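Local coordinates for putative fimbrial subunit (Corynebacterium diphtheriae, PDB 4HSQ), which probably forms the shaft of adhesive surface pili as the major pilin SpaD, of which this chain holds domains D2 and D3 with a bound calcium ion, at residues A[161-173]-A[183-197]. Residues are numbered along the deposited sequence; the frame is centred on the assembly and turned at random.
Sequences KVLKGAEFELYQC and PLTVDGVKKWTTGDD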
loop_
_atom_site.group_PDB
_atom_site.type_symbol
_atom_site.label_atom_id
_atom_site.label_comp_id
_atom_site.label_asym_id
_atom_site.label_seq_id
_atom_site.Cartn_x
_atom_site.Cartn_y
_atom_site.Cartn_z
ATOM N N LYS A 161 -10.827 -0.155 -33.322
ATOM C CA LYS A 161 -12.158 -0.515 -32.836
ATOM C C LYS A 161 -12.030 -0.986 -31.387
ATOM O O LYS A 161 -11.540 -2.089 -31.139
ATOM C CB LYS A 161 -12.830 -1.575 -33.724
ATOM C CG LYS A 161 -14.333 -1.713 -33.484
ATOM C CD LYS A 161 -14.988 -2.629 -34.514
ATOM C CE LYS A 161 -16.493 -2.682 -34.392
ATOM N NZ LYS A 161 -16.952 -3.864 -33.611
ATOM N N VAL A 162 -12.477 -0.141 -30.441
ATOM C CA VAL A 162 -12.434 -0.437 -29.005
ATOM C C VAL A 162 -13.762 -1.083 -28.629
ATOM O O VAL A 162 -14.788 -0.778 -29.235
ATOM C CB VAL A 162 -12.060 0.791 -28.132
ATOM C CG1 VAL A 162 -10.613 1.223 -28.401
ATOM C CG2 VAL A 162 -13.020 1.958 -28.345
ATOM N N LEU A 163 -13.739 -2.010 -27.661
ATOM C CA LEU A 163 -14.925 -2.807 -27.341
ATOM C C LEU A 163 -15.405 -2.677 -25.918
ATOM O O LEU A 163 -14.674 -2.932 -24.972
ATOM C CB LEU A 163 -14.632 -4.288 -27.650
ATOM C CG LEU A 163 -14.013 -4.592 -29.038
ATOM C CD1 LEU A 163 -13.593 -6.048 -29.136
ATOM C CD2 LEU A 163 -15.000 -4.265 -30.168
ATOM N N LYS A 164 -16.667 -2.301 -25.786
ATOM C CA LYS A 164 -17.383 -2.193 -24.517
ATOM C C LYS A 164 -17.932 -3.570 -24.161
ATOM O O LYS A 164 -18.217 -4.380 -25.059
ATOM C CB LYS A 164 -18.532 -1.166 -24.677
ATOM C CG LYS A 164 -19.447 -1.002 -23.466
ATOM C CD LYS A 164 -20.723 -0.252 -23.846
ATOM C CE LYS A 164 -21.596 0.091 -22.663
ATOM N NZ LYS A 164 -22.830 0.814 -23.088
ATOM N N GLY A 165 -18.093 -3.820 -22.864
ATOM C CA GLY A 165 -18.740 -5.035 -22.386
ATOM C C GLY A 165 -17.872 -6.233 -22.097
ATOM O O GLY A 165 -18.405 -7.283 -21.732
ATOM N N ALA A 166 -16.546 -6.125 -22.262
ATOM C CA ALA A 166 -15.694 -7.278 -21.940
ATOM C C ALA A 166 -15.532 -7.321 -20.439
ATOM O O ALA A 166 -15.300 -6.268 -19.829
ATOM C CB ALA A 166 -14.337 -7.170 -22.638
ATOM N N GLU A 167 -15.635 -8.522 -19.836
ATOM C CA GLU A 167 -15.529 -8.661 -18.388
ATOM C C GLU A 167 -14.276 -9.407 -17.989
ATOM O O GLU A 167 -13.910 -10.405 -18.612
ATOM C CB GLU A 167 -16.770 -9.333 -17.790
ATOM C CG GLU A 167 -18.000 -8.439 -17.865
ATOM C CD GLU A 167 -19.322 -9.067 -17.466
ATOM O OE1 GLU A 167 -19.338 -10.228 -16.996
ATOM O OE2 GLU A 167 -20.355 -8.381 -17.626
ATOM N N PHE A 168 -13.622 -8.901 -16.934
ATOM C CA PHE A 168 -12.367 -9.450 -16.456
ATOM C C PHE A 168 -12.321 -9.637 -14.954
ATOM O O PHE A 168 -12.845 -8.812 -14.199
ATOM C CB PHE A 168 -11.212 -8.501 -16.835
ATOM C CG PHE A 168 -10.849 -8.480 -18.308
ATOM C CD1 PHE A 168 -9.792 -9.246 -18.791
ATOM C CD2 PHE A 168 -11.545 -7.674 -19.201
ATOM C CE1 PHE A 168 -9.430 -9.192 -20.152
ATOM C CE2 PHE A 168 -11.202 -7.638 -20.558
ATOM C CZ PHE A 168 -10.147 -8.393 -21.024
ATOM N N GLU A 169 -11.556 -10.654 -14.541
ATOM C CA GLU A 169 -11.161 -10.870 -13.154
ATOM C C GLU A 169 -9.645 -10.655 -13.055
ATOM O O GLU A 169 -8.948 -10.738 -14.068
ATOM C CB GLU A 169 -11.513 -12.287 -12.696
ATOM C CG GLU A 169 -13.000 -12.498 -12.517
ATOM C CD GLU A 169 -13.301 -13.931 -12.152
ATOM O OE1 GLU A 169 -12.540 -14.833 -12.581
ATOM O OE2 GLU A 169 -14.309 -14.153 -11.445
ATOM N N LEU A 170 -9.140 -10.486 -11.825
ATOM C CA LEU A 170 -7.725 -10.291 -11.575
ATOM C C LEU A 170 -7.218 -11.334 -10.621
ATOM O O LEU A 170 -7.862 -11.627 -9.598
ATOM C CB LEU A 170 -7.525 -8.902 -10.945
ATOM C CG LEU A 170 -6.075 -8.517 -10.654
ATOM C CD1 LEU A 170 -5.338 -8.180 -11.953
ATOM C CD2 LEU A 170 -6.038 -7.338 -9.715
ATOM N N TYR A 171 -6.031 -11.840 -10.910
ATOM C CA TYR A 171 -5.395 -12.850 -10.079
ATOM C C TYR A 171 -3.952 -12.539 -9.857
ATOM O O TYR A 171 -3.337 -11.881 -10.684
ATOM C CB TYR A 171 -5.444 -14.223 -10.828
ATOM C CG TYR A 171 -6.815 -14.837 -10.937
ATOM C CD1 TYR A 171 -7.207 -15.868 -10.088
ATOM C CD2 TYR A 171 -7.693 -14.456 -11.951
ATOM C CE1 TYR A 171 -8.470 -16.455 -10.196
ATOM C CE2 TYR A 171 -8.976 -15.007 -12.043
ATOM C CZ TYR A 171 -9.353 -16.016 -11.171
ATOM O OH TYR A 171 -10.597 -16.603 -11.289
ATOM N N GLN A 172 -3.385 -13.080 -8.782
ATOM C CA GLN A 172 -1.945 -13.163 -8.602
ATOM C C GLN A 172 -1.562 -14.386 -9.426
ATOM O O GLN A 172 -2.359 -15.321 -9.506
ATOM C CB GLN A 172 -1.557 -13.345 -7.126
ATOM C CG GLN A 172 -1.857 -12.140 -6.237
ATOM C CD GLN A 172 -1.689 -12.413 -4.762
ATOM O OE1 GLN A 172 -1.228 -13.469 -4.318
ATOM N NE2 GLN A 172 -2.069 -11.454 -3.961
ATOM N N CYS A 173 -0.391 -14.410 -10.064
ATOM C CA CYS A 173 -0.019 -15.605 -10.824
ATOM C C CYS A 173 1.484 -15.717 -10.914
ATOM O O CYS A 173 2.172 -14.712 -10.785
ATOM C CB CYS A 173 -0.645 -15.582 -12.227
ATOM S SG CYS A 173 -0.094 -14.205 -13.281
ATOM N N PRO A 183 -10.331 -14.863 -7.675
ATOM C CA PRO A 183 -10.344 -13.471 -8.173
ATOM C C PRO A 183 -10.179 -12.477 -7.024
ATOM O O PRO A 183 -10.820 -12.589 -5.979
ATOM C CB PRO A 183 -11.699 -13.365 -8.885
ATOM C CG PRO A 183 -12.559 -14.408 -8.214
ATOM C CD PRO A 183 -11.627 -15.534 -7.904
ATOM N N LEU A 184 -9.236 -11.551 -7.201
ATOM C CA LEU A 184 -8.906 -10.547 -6.201
ATOM C C LEU A 184 -9.941 -9.438 -6.112
ATOM O O LEU A 184 -10.464 -8.990 -7.123
ATOM C CB LEU A 184 -7.545 -9.911 -6.545
ATOM C CG LEU A 184 -6.309 -10.823 -6.520
ATOM C CD1 LEU A 184 -5.066 -10.047 -6.922
ATOM C CD2 LEU A 184 -6.105 -11.436 -5.142
ATOM N N THR A 185 -10.203 -8.985 -4.892
ATOM C CA THR A 185 -11.054 -7.837 -4.646
ATOM C C THR A 185 -10.127 -6.642 -4.450
ATOM O O THR A 185 -9.231 -6.659 -3.589
ATOM C CB THR A 185 -11.996 -8.056 -3.455
ATOM O OG1 THR A 185 -12.869 -9.142 -3.760
ATOM C CG2 THR A 185 -12.813 -6.796 -3.126
ATOM N N VAL A 186 -10.344 -5.612 -5.261
ATOM C CA VAL A 186 -9.580 -4.376 -5.201
ATOM C C VAL A 186 -10.595 -3.257 -5.062
ATOM O O VAL A 186 -11.390 -3.019 -5.987
ATOM C CB VAL A 186 -8.602 -4.164 -6.395
ATOM C CG1 VAL A 186 -7.772 -2.891 -6.198
ATOM C CG2 VAL A 186 -7.688 -5.371 -6.592
ATOM N N ASP A 187 -10.562 -2.578 -3.901
ATOM C CA ASP A 187 -11.442 -1.462 -3.527
ATOM C C ASP A 187 -12.935 -1.853 -3.745
ATOM O O ASP A 187 -13.634 -1.205 -4.512
ATOM C CB ASP A 187 -11.057 -0.165 -4.277
ATOM C CG ASP A 187 -11.705 1.111 -3.721
ATOM O OD1 ASP A 187 -12.545 1.005 -2.789
ATOM O OD2 ASP A 187 -11.324 2.216 -4.172
ATOM N N GLY A 188 -13.351 -2.950 -3.112
ATOM C CA GLY A 188 -14.706 -3.496 -3.157
ATOM C C GLY A 188 -15.183 -4.118 -4.462
ATOM O O GLY A 188 -16.342 -4.536 -4.557
ATOM N N VAL A 189 -14.303 -4.212 -5.468
ATOM C CA VAL A 189 -14.649 -4.726 -6.812
ATOM C C VAL A 189 -13.823 -5.978 -7.141
ATOM O O VAL A 189 -12.618 -5.963 -6.920
ATOM C CB VAL A 189 -14.417 -3.595 -7.854
ATOM C CG1 VAL A 189 -14.677 -4.078 -9.263
ATOM C CG2 VAL A 189 -15.298 -2.381 -7.558
ATOM N N LYS A 190 -14.457 -7.043 -7.703
ATOM C CA LYS A 190 -13.720 -8.268 -8.062
ATOM C C LYS A 190 -13.980 -8.680 -9.512
ATOM O O LYS A 190 -13.570 -9.759 -9.962
ATOM C CB LYS A 190 -13.989 -9.415 -7.077
ATOM C CG LYS A 190 -15.393 -9.990 -7.071
ATOM C CD LYS A 190 -15.386 -11.227 -6.175
ATOM C CE LYS A 190 -16.712 -11.936 -6.126
ATOM N NZ LYS A 190 -16.732 -12.963 -5.049
ATOM N N LYS A 191 -14.626 -7.788 -10.256
ATOM C CA LYS A 191 -14.875 -7.976 -11.681
ATOM C C LYS A 191 -15.015 -6.605 -12.286
ATOM O O LYS A 191 -15.707 -5.760 -11.711
ATOM C CB LYS A 191 -16.114 -8.847 -11.952
ATOM C CG LYS A 191 -16.267 -9.205 -13.434
ATOM C CD LYS A 191 -17.330 -10.274 -13.617
ATOM C CE LYS A 191 -16.811 -11.655 -13.308
ATOM N NZ LYS A 191 -17.808 -12.706 -13.669
ATOM N N TRP A 192 -14.353 -6.382 -13.436
ATOM C CA TRP A 192 -14.350 -5.094 -14.143
ATOM C C TRP A 192 -14.871 -5.265 -15.560
ATOM O O TRP A 192 -14.698 -6.328 -16.146
ATOM C CB TRP A 192 -12.938 -4.493 -14.185
ATOM C CG TRP A 192 -12.395 -4.153 -12.832
ATOM C CD1 TRP A 192 -12.417 -2.935 -12.222
ATOM C CD2 TRP A 192 -11.801 -5.067 -11.894
ATOM N NE1 TRP A 192 -11.882 -3.030 -10.959
ATOM C CE2 TRP A 192 -11.484 -4.328 -10.734
ATOM C CE3 TRP A 192 -11.468 -6.435 -11.940
ATOM C CZ2 TRP A 192 -10.832 -4.900 -9.630
ATOM C CZ3 TRP A 192 -10.845 -7.015 -10.831
ATOM C CH2 TRP A 192 -10.574 -6.258 -9.679
ATOM N N THR A 193 -15.555 -4.231 -16.081
ATOM C CA THR A 193 -16.133 -4.270 -17.434
ATOM C C THR A 193 -15.593 -3.113 -18.258
ATOM O O THR A 193 -15.487 -2.013 -17.741
ATOM C CB THR A 193 -17.678 -4.246 -17.371
ATOM O OG1 THR A 193 -18.094 -5.301 -16.505
ATOM C CG2 THR A 193 -18.326 -4.493 -18.744
ATOM N N THR A 194 -15.255 -3.350 -19.540
ATOM C CA THR A 194 -14.788 -2.250 -20.376
ATOM C C THR A 194 -16.002 -1.332 -20.691
ATOM O O THR A 194 -17.117 -1.827 -20.900
ATOM C CB THR A 194 -14.061 -2.747 -21.622
ATOM O OG1 THR A 194 -14.945 -3.549 -22.416
ATOM C CG2 THR A 194 -12.773 -3.524 -21.270
ATOM N N GLY A 195 -15.776 -0.029 -20.598
ATOM C CA GLY A 195 -16.800 0.986 -20.848
ATOM C C GLY A 195 -16.914 1.351 -22.316
ATOM O O GLY A 195 -16.426 0.610 -23.175
ATOM N N ASP A 196 -17.528 2.521 -22.619
ATOM C CA ASP A 196 -17.772 2.968 -24.004
ATOM C C ASP A 196 -16.478 3.186 -24.807
ATOM O O ASP A 196 -16.482 2.984 -26.024
ATOM C CB ASP A 196 -18.630 4.252 -24.026
ATOM C CG ASP A 196 -20.030 4.084 -23.435
ATOM O OD1 ASP A 196 -20.753 3.156 -23.864
ATOM O OD2 ASP A 196 -20.420 4.914 -22.583
ATOM N N ASP A 197 -15.373 3.563 -24.129
ATOM C CA ASP A 197 -14.079 3.738 -24.772
ATOM C C ASP A 197 -13.264 2.419 -24.797
ATOM O O ASP A 197 -12.080 2.442 -25.127
ATOM C CB ASP A 197 -13.283 4.850 -24.066
ATOM C CG ASP A 197 -12.892 4.608 -22.612
ATOM O OD1 ASP A 197 -13.286 3.558 -22.046
ATOM O OD2 ASP A 197 -12.148 5.446 -22.052
HETATM O O HOH W 1 -17.993 -12.457 -16.409
HETATM O O HOH W 2 -15.093 -11.974 -9.871
HETATM O O HOH W 3 -16.660 -14.987 -12.723
HETATM O O HOH W 4 -10.980 -10.242 -9.642
#
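Leu170 meets Trp192, Val186 and Leu184 at the apolar centre: its CB lies 3.8 Å from CZ3 of the Trp192 indole, while its CD2 reaches the methyls Val186 CG2 and Leu184 CD1. Leu205 of strand 199-206 packs on the same leucine. Beside this cluster, Pro183 lays its CA over one face of the Tyr171 ring in a CH-pi contact, 4.2 Å from the centroid, and its CB against the carboxylate of Glu169. Leu184 N bonds Leu170 O at 2.8 Å; further along, Phe168 and Trp192 form an antiparallel hydrogen-bonded pair. Thr194 binds 161-173 through its backbone, N donating to Ala166 O and O accepting from Gly165 N, and through its hydroxyl. With chi1 60°, Thr194 OG1 sits between backbone N and carbonyl carbon, donates to a lone pair of Leu163 O at 2.6 Å and accepts from Ala166 N at 3.0 Å. At the outer edge Lys191 NZ stands 4.4 Å from both Glu167 OE1 and Glu169 OE2, each linked to it through one water, and Lys164 NZ makes a salt bridge to Asp196 OD1 (3.2 Å), its hydrogen bond weak. Segment 183-197, with edge strand 192-193 of this prealbumin-like domain, is thus held by direct backbone bonds and a buried threonine hydroxyl, whereas Lys191 meets its glutamates through water, probably screening their attraction.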